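Local atomic coordinates of periplasmic branched-chain amino acid-binding protein (Burkholderia mallei, PDB entry 3I09), a protein that probably binds branched-chain amino acids or related small carboxylates in the periplasm and delivers them to an ABC transporter. Residues L74-N80 and V97-A103. Residues are numbered along the deposited sequence.
Sequences LLVGGTN and VYINIGA. With AAE (acetoacetic acid), chain C.
Extended strands 74-77 and 97-100 run parallel, axes 4.5 Å apart at -20°, in register Leu75-Tyr98, Val76-Ile99, Gly77-Asn100; helix 81-94 links them in a beta-alpha-beta unit of a type I periplasmic binding protein. Val97 O accepts from Leu75 N (3.0 Å). Tyr98, chi1 t, brings CE1 to 3.8 Å from Gly77 CA, where a CB would clash; its OH is hydrogen-bonded to Ala84 O. Beta-branched Ile99 suits the strand: N donates to Leu75 O (2.9 Å), O accepts from Gly77 N (2.8 Å), and CG1 packs on Leu74 CD1 (3.7 Å). Asn100 forms an Asx motif, OD1 accepting from Ala103 N (3.0 Å); ND2 donates to Tyr98 OH (3.0 Å) and a water bound to Gly78 O. Beta geometry ends at Ile101-Gly102 (psi -53°, -23°), whose N atoms donate to Gly77 O (2.9 Å; weakly, 3.4 Å). Gly102 CA lies 4.0 Å from Thr79 CA; a CB would hit Thr79 N. Ala103 CA approaches acetoacetic acid O1 (3.3 Å). Beyond the strands' C-terminal ends, backbone N-H groups thus meet ligand oxygens: Asn80 N donates to O8 (2.9 Å), and Gly104 N also bonds the ligand.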
loop_
_atom_site.group_PDB
_atom_site.type_symbol
_atom_site.label_atom_id
_atom_site.label_comp_id
_atom_site.label_asym_id
_atom_site.label_seq_id
_atom_site.Cartn_x
_atom_site.Cartn_y
_atom_site.Cartn_z
ATOM N N LEU A 74 -1.833 -6.097 18.775
ATOM C CA LEU A 74 -1.558 -5.920 17.332
ATOM C C LEU A 74 -1.298 -4.445 17.034
ATOM O O LEU A 74 -2.086 -3.578 17.440
ATOM C CB LEU A 74 -2.754 -6.359 16.479
ATOM C CG LEU A 74 -2.721 -6.008 14.978
ATOM C CD1 LEU A 74 -1.576 -6.749 14.250
ATOM C CD2 LEU A 74 -4.084 -6.280 14.279
ATOM N N LEU A 75 -0.226 -4.195 16.286
ATOM C CA LEU A 75 0.035 -2.901 15.657
ATOM C C LEU A 75 -0.261 -3.000 14.173
ATOM O O LEU A 75 0.333 -3.826 13.433
ATOM C CB LEU A 75 1.463 -2.438 15.899
ATOM C CG LEU A 75 1.856 -1.098 15.289
ATOM C CD1 LEU A 75 1.001 0.038 15.900
ATOM C CD2 LEU A 75 3.399 -0.833 15.431
ATOM N N VAL A 76 -1.210 -2.184 13.732
ATOM C CA VAL A 76 -1.543 -2.055 12.322
ATOM C C VAL A 76 -0.871 -0.799 11.816
ATOM O O VAL A 76 -1.174 0.297 12.284
ATOM C CB VAL A 76 -3.046 -1.961 12.041
ATOM C CG1 VAL A 76 -3.303 -1.853 10.495
ATOM C CG2 VAL A 76 -3.770 -3.212 12.635
ATOM N N GLY A 77 0.011 -0.975 10.839
ATOM C CA GLY A 77 0.777 0.112 10.243
ATOM C C GLY A 77 0.035 0.657 9.039
ATOM O O GLY A 77 -0.340 -0.078 8.121
ATOM N N GLY A 78 -0.139 1.974 9.005
ATOM C CA GLY A 78 -0.780 2.623 7.872
ATOM C C GLY A 78 0.221 3.135 6.853
ATOM O O GLY A 78 1.179 2.450 6.489
ATOM N N THR A 79 -0.043 4.324 6.345
ATOM C CA THR A 79 0.724 4.880 5.240
ATOM C C THR A 79 2.084 5.422 5.718
ATOM O O THR A 79 2.336 5.566 6.915
ATOM C CB THR A 79 -0.097 5.974 4.528
ATOM O OG1 THR A 79 -0.586 6.908 5.488
ATOM C CG2 THR A 79 -1.324 5.357 3.770
ATOM N N ASN A 80 2.953 5.650 4.736
ATOM C CA ASN A 80 4.252 6.290 4.883
ATOM C C ASN A 80 5.342 5.272 5.278
ATOM O O ASN A 80 5.381 4.799 6.415
ATOM C CB ASN A 80 4.189 7.480 5.833
ATOM C CG ASN A 80 5.519 8.251 5.880
ATOM O OD1 ASN A 80 6.607 7.628 5.925
ATOM N ND2 ASN A 80 5.445 9.595 5.874
ATOM N N VAL A 97 3.288 -8.477 17.292
ATOM C CA VAL A 97 2.762 -8.646 15.948
ATOM C C VAL A 97 2.453 -7.308 15.256
ATOM O O VAL A 97 1.737 -6.444 15.795
ATOM C CB VAL A 97 1.481 -9.547 15.943
ATOM C CG1 VAL A 97 0.902 -9.697 14.491
ATOM C CG2 VAL A 97 1.799 -10.926 16.599
ATOM N N TYR A 98 3.017 -7.146 14.068
ATOM C CA TYR A 98 2.953 -5.921 13.317
ATOM C C TYR A 98 2.489 -6.241 11.883
ATOM O O TYR A 98 3.197 -6.937 11.123
ATOM C CB TYR A 98 4.327 -5.255 13.308
ATOM C CG TYR A 98 4.460 -4.012 12.421
ATOM C CD1 TYR A 98 3.527 -2.974 12.455
ATOM C CD2 TYR A 98 5.560 -3.866 11.587
ATOM C CE1 TYR A 98 3.689 -1.838 11.670
ATOM C CE2 TYR A 98 5.734 -2.753 10.797
ATOM C CZ TYR A 98 4.804 -1.743 10.833
ATOM O OH TYR A 98 4.994 -0.664 10.022
ATOM N N ILE A 99 1.325 -5.708 11.515
ATOM C CA ILE A 99 0.834 -5.882 10.174
ATOM C C ILE A 99 0.777 -4.525 9.507
ATOM O O ILE A 99 0.086 -3.604 9.970
ATOM C CB ILE A 99 -0.537 -6.543 10.154
ATOM C CG1 ILE A 99 -0.456 -7.878 10.874
ATOM C CG2 ILE A 99 -0.981 -6.740 8.696
ATOM C CD1 ILE A 99 -1.807 -8.609 10.957
ATOM N N ASN A 100 1.564 -4.366 8.454
ATOM C CA ASN A 100 1.564 -3.124 7.694
ATOM C C ASN A 100 0.739 -3.215 6.413
ATOM O O ASN A 100 0.922 -4.136 5.604
ATOM C CB ASN A 100 2.958 -2.661 7.352
ATOM C CG ASN A 100 2.931 -1.240 6.792
ATOM O OD1 ASN A 100 2.515 -1.041 5.661
ATOM N ND2 ASN A 100 3.290 -0.247 7.625
ATOM N N ILE A 101 -0.207 -2.277 6.271
ATOM C CA ILE A 101 -1.044 -2.203 5.076
ATOM C C ILE A 101 -0.668 -1.020 4.169
ATOM O O ILE A 101 -0.443 -1.180 2.955
ATOM C CB ILE A 101 -2.549 -2.052 5.447
ATOM C CG1 ILE A 101 -3.137 -3.386 5.951
ATOM C CG2 ILE A 101 -3.360 -1.590 4.240
ATOM C CD1 ILE A 101 -2.540 -3.902 7.147
ATOM N N GLY A 102 -0.625 0.184 4.739
ATOM C CA GLY A 102 -0.601 1.368 3.903
ATOM C C GLY A 102 0.714 1.676 3.208
ATOM O O GLY A 102 0.709 2.366 2.181
ATOM N N ALA A 103 1.824 1.171 3.750
ATOM C CA ALA A 103 3.154 1.501 3.268
ATOM C C ALA A 103 3.612 0.488 2.241
ATOM O O ALA A 103 3.232 -0.669 2.275
ATOM C CB ALA A 103 4.164 1.581 4.433
HETATM O O1 AAE C . 4.874 3.656 1.453
HETATM C C2 AAE C . 4.538 4.841 1.281
HETATM O O3 AAE C . 5.129 5.794 1.837
HETATM C C4 AAE C . 3.406 5.135 0.312
HETATM C C5 AAE C . 2.081 5.200 1.019
HETATM O O8 AAE C . 1.951 4.805 2.202
HETATM C C9 AAE C . 0.919 5.607 0.162
HETATM O O HOH W 1 3.394 2.735 8.223
#